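Local coordinates for protein N-acetylneuraminate epimerase (Escherichia coli, PDB 2UVK) that speeds the interconversion of the alpha- and beta-anomers of N-acetylneuraminic acid as a homodimeric periplasmic mutarotase, at residues B[1-13]-B[322-336]. Residues are numbered along the deposited sequence; the frame is centred on the assembly and turned at random. Where two conformers were deposited one is given.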
loop_
_atom_site.group_PDB
_atom_site.type_symbol
_atom_site.label_atom_id
_atom_site.label_comp_id
_atom_site.label_asym_id
_atom_site.label_seq_id
_atom_site.Cartn_x
_atom_site.Cartn_y
_atom_site.Cartn_z
ATOM N N SER B 1 -2.399 -27.057 -28.266
ATOM C CA SER B 1 -2.321 -28.510 -28.675
ATOM C C SER B 1 -3.550 -29.350 -28.273
ATOM O O SER B 1 -4.264 -29.863 -29.152
ATOM C CB SER B 1 -1.106 -29.157 -28.043
ATOM O OG SER B 1 -1.423 -29.509 -26.710
ATOM N N VAL B 2 -3.761 -29.507 -26.955
ATOM C CA VAL B 2 -4.947 -30.192 -26.399
ATOM C C VAL B 2 -6.188 -29.333 -26.629
ATOM O O VAL B 2 -7.314 -29.825 -26.626
ATOM C CB VAL B 2 -4.840 -30.491 -24.872
ATOM C CG1 VAL B 2 -3.485 -31.073 -24.500
ATOM C CG2 VAL B 2 -5.163 -29.255 -24.032
ATOM N N LEU B 3 -5.963 -28.027 -26.759
ATOM C CA LEU B 3 -6.907 -27.105 -27.361
ATOM C C LEU B 3 -6.205 -26.584 -28.605
ATOM O O LEU B 3 -4.974 -26.699 -28.711
ATOM C CB LEU B 3 -7.209 -25.936 -26.420
ATOM C CG LEU B 3 -7.848 -26.271 -25.070
ATOM C CD1 LEU B 3 -8.012 -24.993 -24.237
ATOM C CD2 LEU B 3 -9.201 -26.967 -25.244
ATOM N N PRO B 4 -6.961 -26.003 -29.548
ATOM C CA PRO B 4 -6.286 -25.389 -30.675
ATOM C C PRO B 4 -5.258 -24.350 -30.188
ATOM O O PRO B 4 -5.407 -23.783 -29.094
ATOM C CB PRO B 4 -7.417 -24.703 -31.449
ATOM C CG PRO B 4 -8.660 -25.290 -30.946
ATOM C CD PRO B 4 -8.422 -25.864 -29.614
ATOM N N GLU B 5 -4.239 -24.118 -31.005
ATOM C CA GLU B 5 -3.210 -23.127 -30.678
ATOM C C GLU B 5 -3.855 -21.780 -30.427
ATOM O O GLU B 5 -4.806 -21.400 -31.107
ATOM C CB GLU B 5 -2.190 -22.997 -31.818
ATOM C CG GLU B 5 -1.434 -24.280 -32.179
ATOM C CD GLU B 5 -0.761 -24.917 -30.984
ATOM O OE1 GLU B 5 0.129 -24.271 -30.411
ATOM O OE2 GLU B 5 -1.118 -26.058 -30.599
ATOM N N THR B 6 -3.342 -21.025 -29.461
ATOM C CA THR B 6 -3.895 -19.700 -29.242
ATOM C C THR B 6 -3.630 -18.864 -30.498
ATOM O O THR B 6 -2.646 -19.121 -31.205
ATOM C CB THR B 6 -3.303 -19.022 -28.004
ATOM O OG1 THR B 6 -1.880 -19.040 -28.083
ATOM C CG2 THR B 6 -3.740 -19.773 -26.736
ATOM N N PRO B 7 -4.528 -17.917 -30.824
ATOM C CA PRO B 7 -4.339 -17.163 -32.078
ATOM C C PRO B 7 -3.046 -16.356 -32.221
ATOM O O PRO B 7 -2.623 -16.054 -33.347
ATOM C CB PRO B 7 -5.572 -16.254 -32.133
ATOM C CG PRO B 7 -6.602 -16.989 -31.331
ATOM C CD PRO B 7 -5.813 -17.572 -30.190
ATOM N N VAL B 8 -2.442 -15.982 -31.100
ATOM C CA VAL B 8 -1.113 -15.348 -31.089
ATOM C C VAL B 8 -0.321 -15.969 -29.929
ATOM O O VAL B 8 -0.942 -16.535 -29.028
ATOM C CB VAL B 8 -1.199 -13.824 -30.921
ATOM C CG1 VAL B 8 -1.936 -13.176 -32.111
ATOM C CG2 VAL B 8 -1.843 -13.448 -29.586
ATOM N N PRO B 9 1.030 -15.899 -29.957
ATOM C CA PRO B 9 1.851 -16.349 -28.818
ATOM C C PRO B 9 1.424 -15.636 -27.549
ATOM O O PRO B 9 1.163 -14.446 -27.571
ATOM C CB PRO B 9 3.276 -15.960 -29.229
ATOM C CG PRO B 9 3.222 -15.910 -30.750
ATOM C CD PRO B 9 1.871 -15.402 -31.068
ATOM N N PHE B 10 1.314 -16.385 -26.449
ATOM C CA PHE B 10 0.481 -15.970 -25.322
ATOM C C PHE B 10 1.155 -16.177 -23.966
ATOM O O PHE B 10 0.969 -17.203 -23.300
ATOM C CB PHE B 10 -0.856 -16.735 -25.399
ATOM C CG PHE B 10 -1.834 -16.362 -24.332
ATOM C CD1 PHE B 10 -2.409 -17.344 -23.524
ATOM C CD2 PHE B 10 -2.232 -15.052 -24.151
ATOM C CE1 PHE B 10 -3.295 -17.009 -22.523
ATOM C CE2 PHE B 10 -3.133 -14.724 -23.165
ATOM C CZ PHE B 10 -3.668 -15.729 -22.341
ATOM N N LYS B 11 1.917 -15.177 -23.539
ATOM C CA LYS B 11 2.583 -15.199 -22.240
ATOM C C LYS B 11 2.127 -14.029 -21.398
ATOM O O LYS B 11 1.750 -12.989 -21.938
ATOM C CB LYS B 11 4.112 -15.157 -22.391
ATOM C CG LYS B 11 4.700 -13.839 -22.944
ATOM C CD LYS B 11 6.204 -13.937 -23.054
ATOM C CE LYS B 11 6.772 -12.654 -23.618
ATOM N NZ LYS B 11 8.278 -12.654 -23.715
ATOM N N SER B 12 2.156 -14.195 -20.075
ATOM C CA SER B 12 1.836 -13.134 -19.134
ATOM C C SER B 12 0.384 -12.678 -19.176
ATOM O O SER B 12 0.039 -11.627 -18.612
ATOM C CB SER B 12 2.769 -11.928 -19.339
ATOM O OG SER B 12 4.103 -12.356 -19.557
ATOM N N GLY B 13 -0.477 -13.509 -19.777
ATOM C CA GLY B 13 -1.891 -13.191 -19.916
ATOM C C GLY B 13 -2.702 -13.692 -18.743
ATOM O O GLY B 13 -2.140 -14.124 -17.730
ATOM N N ILE B 322 -2.434 -23.124 -20.546
ATOM C CA ILE B 322 -2.596 -22.503 -21.848
ATOM C C ILE B 322 -1.504 -21.434 -22.002
ATOM O O ILE B 322 -1.404 -20.520 -21.193
ATOM C CB ILE B 322 -3.975 -21.842 -22.026
ATOM C CG1 ILE B 322 -5.118 -22.832 -21.702
ATOM C CG2 ILE B 322 -4.119 -21.320 -23.457
ATOM C CD1 ILE B 322 -6.504 -22.208 -21.803
ATOM N N GLY B 323 -0.717 -21.576 -23.053
ATOM C CA GLY B 323 0.350 -20.606 -23.364
ATOM C C GLY B 323 1.475 -20.614 -22.350
ATOM O O GLY B 323 1.765 -21.612 -21.704
ATOM N N GLY B 324 2.112 -19.470 -22.224
ATOM C CA GLY B 324 3.271 -19.318 -21.386
ATOM C C GLY B 324 4.500 -18.860 -22.150
ATOM O O GLY B 324 4.417 -18.538 -23.322
ATOM N N GLU B 325 5.619 -18.880 -21.451
ATOM C CA GLU B 325 6.930 -18.460 -21.935
ATOM C C GLU B 325 7.895 -19.621 -21.679
ATOM O O GLU B 325 7.807 -20.305 -20.650
ATOM C CB GLU B 325 7.339 -17.233 -21.116
ATOM C CG GLU B 325 8.635 -16.537 -21.462
ATOM C CD GLU B 325 8.964 -15.517 -20.406
ATOM O OE1 GLU B 325 8.145 -14.609 -20.189
ATOM O OE2 GLU B 325 10.019 -15.636 -19.763
ATOM N N THR B 326 8.812 -19.849 -22.620
ATOM C CA THR B 326 9.794 -20.914 -22.526
ATOM C C THR B 326 11.206 -20.281 -22.566
ATOM O O THR B 326 11.333 -19.073 -22.491
ATOM C CB THR B 326 9.543 -21.974 -23.642
ATOM O OG1 THR B 326 9.641 -21.358 -24.937
ATOM C CG2 THR B 326 8.145 -22.608 -23.504
ATOM N N ALA B 327 12.250 -21.100 -22.632
ATOM C CA ALA B 327 13.647 -20.608 -22.697
ATOM C C ALA B 327 13.829 -19.464 -23.705
ATOM O O ALA B 327 13.268 -19.492 -24.787
ATOM C CB ALA B 327 14.581 -21.741 -23.031
ATOM N N GLY B 328 14.604 -18.449 -23.324
ATOM C CA GLY B 328 14.817 -17.261 -24.184
ATOM C C GLY B 328 13.668 -16.267 -24.139
ATOM O O GLY B 328 13.612 -15.323 -24.941
ATOM N N GLY B 329 12.730 -16.467 -23.211
ATOM C CA GLY B 329 11.573 -15.590 -23.100
ATOM C C GLY B 329 10.541 -15.709 -24.218
ATOM O O GLY B 329 9.711 -14.823 -24.387
ATOM N N LYS B 330 10.580 -16.809 -24.962
ATOM C CA LYS B 330 9.681 -17.027 -26.091
ATOM C C LYS B 330 8.259 -17.446 -25.670
ATOM O O LYS B 330 8.076 -18.480 -25.031
ATOM C CB LYS B 330 10.261 -18.089 -27.008
ATOM C CG LYS B 330 9.436 -18.373 -28.261
ATOM C CD LYS B 330 8.617 -19.664 -28.161
ATOM C CE LYS B 330 8.012 -20.099 -29.506
ATOM N NZ LYS B 330 6.676 -19.514 -29.868
ATOM N N ALA B 331 7.263 -16.659 -26.071
ATOM C CA ALA B 331 5.863 -16.978 -25.810
ATOM C C ALA B 331 5.441 -18.159 -26.680
ATOM O O ALA B 331 5.904 -18.305 -27.822
ATOM C CB ALA B 331 4.989 -15.776 -26.099
ATOM N N VAL B 332 4.528 -18.987 -26.164
ATOM C CA VAL B 332 4.040 -20.144 -26.910
ATOM C C VAL B 332 2.517 -20.095 -27.044
ATOM O O VAL B 332 1.847 -19.311 -26.386
ATOM C CB VAL B 332 4.508 -21.469 -26.274
ATOM C CG1 VAL B 332 6.049 -21.539 -26.246
ATOM C CG2 VAL B 332 3.935 -21.645 -24.877
ATOM N N THR B 333 1.990 -20.939 -27.935
ATOM C CA THR B 333 0.567 -20.947 -28.277
ATOM C C THR B 333 -0.159 -22.234 -27.867
ATOM O O THR B 333 -1.389 -22.305 -27.965
ATOM C CB THR B 333 0.386 -20.821 -29.809
ATOM O OG1 THR B 333 1.062 -21.901 -30.462
ATOM C CG2 THR B 333 0.942 -19.481 -30.336
ATOM N N ASP B 334 0.590 -23.238 -27.428
ATOM C CA ASP B 334 0.013 -24.570 -27.189
ATOM C C ASP B 334 -0.504 -24.722 -25.762
ATOM O O ASP B 334 -0.214 -23.901 -24.885
ATOM C CB ASP B 334 1.018 -25.675 -27.506
ATOM C CG ASP B 334 2.248 -25.604 -26.647
ATOM O OD1 ASP B 334 2.736 -24.480 -26.395
ATOM O OD2 ASP B 334 2.759 -26.660 -26.243
ATOM N N SER B 335 -1.272 -25.788 -25.551
ATOM C CA SER B 335 -1.882 -26.094 -24.268
ATOM C C SER B 335 -1.516 -27.500 -23.839
ATOM O O SER B 335 -1.252 -28.359 -24.677
ATOM C CB SER B 335 -3.398 -25.970 -24.350
ATOM O OG SER B 335 -3.777 -24.614 -24.484
ATOM N N VAL B 336 -1.491 -27.705 -22.527
ATOM C CA VAL B 336 -1.143 -28.982 -21.912
ATOM C C VAL B 336 -2.258 -29.337 -20.939
ATOM O O VAL B 336 -2.861 -28.456 -20.313
ATOM C CB VAL B 336 0.202 -28.855 -21.120
ATOM C CG1 VAL B 336 0.737 -30.233 -20.689
ATOM C CG2 VAL B 336 1.238 -28.098 -21.950
HETATM O O HOH W 1 -3.703 -23.782 -26.954
#
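K11 lies along the small hairpin of 325-331, its chain passing G324, E325 and A331 to reach G329. Its CB lies 3.5 Å from G324 O, CG rests on the methyl of A331, CD is wedged between that methyl and E325 OE1, CE approaches the carbonyl of G329, and NZ ends the chain with a 2.7 Å hydrogen bond to G329 O. That bond lies in the carbonyl plane; beyond CG the chain is fully extended (chi2 to chi4 all near 180°), which carries the ammonium across E325 to the turn. E325 OE1, 4.0 Å from K11 NZ, is too distant for a salt bridge but may still steady the charge, while its OE2 is bonded to Y285. A methionine here has no ammonium to offer G329 O, and the turn between the two short strands would probably be held less firmly to the N-terminal segment. The methyl of A331 also packs on P9 CB. Three backbone bonds join the segments: T6 N to T333 O (2.8 Å, nearly straight at 168°), F10 N to V332 O and G324 N to F10 O. Toward the N-terminus, E5 crosses T333 at about a right angle, and its bent chain brings the anti lone pair of OE1 to T333 OG1 at 2.5 Å; E5 OE2 takes the amino group of S1. A water bridges P4 O, T333 O and S335 OG. In the buried part of the contact, T6 CG2 meets I322 CG2 at 3.6 Å and L3 CD1 meets I322 CD1, with I24 of strand 21-25 touching T6, F10 and I322. The N-terminal segment leading into strand 14-18 thus lies against the last Kelch repeat, tying the first and last blades of the beta-propeller where the ring closes.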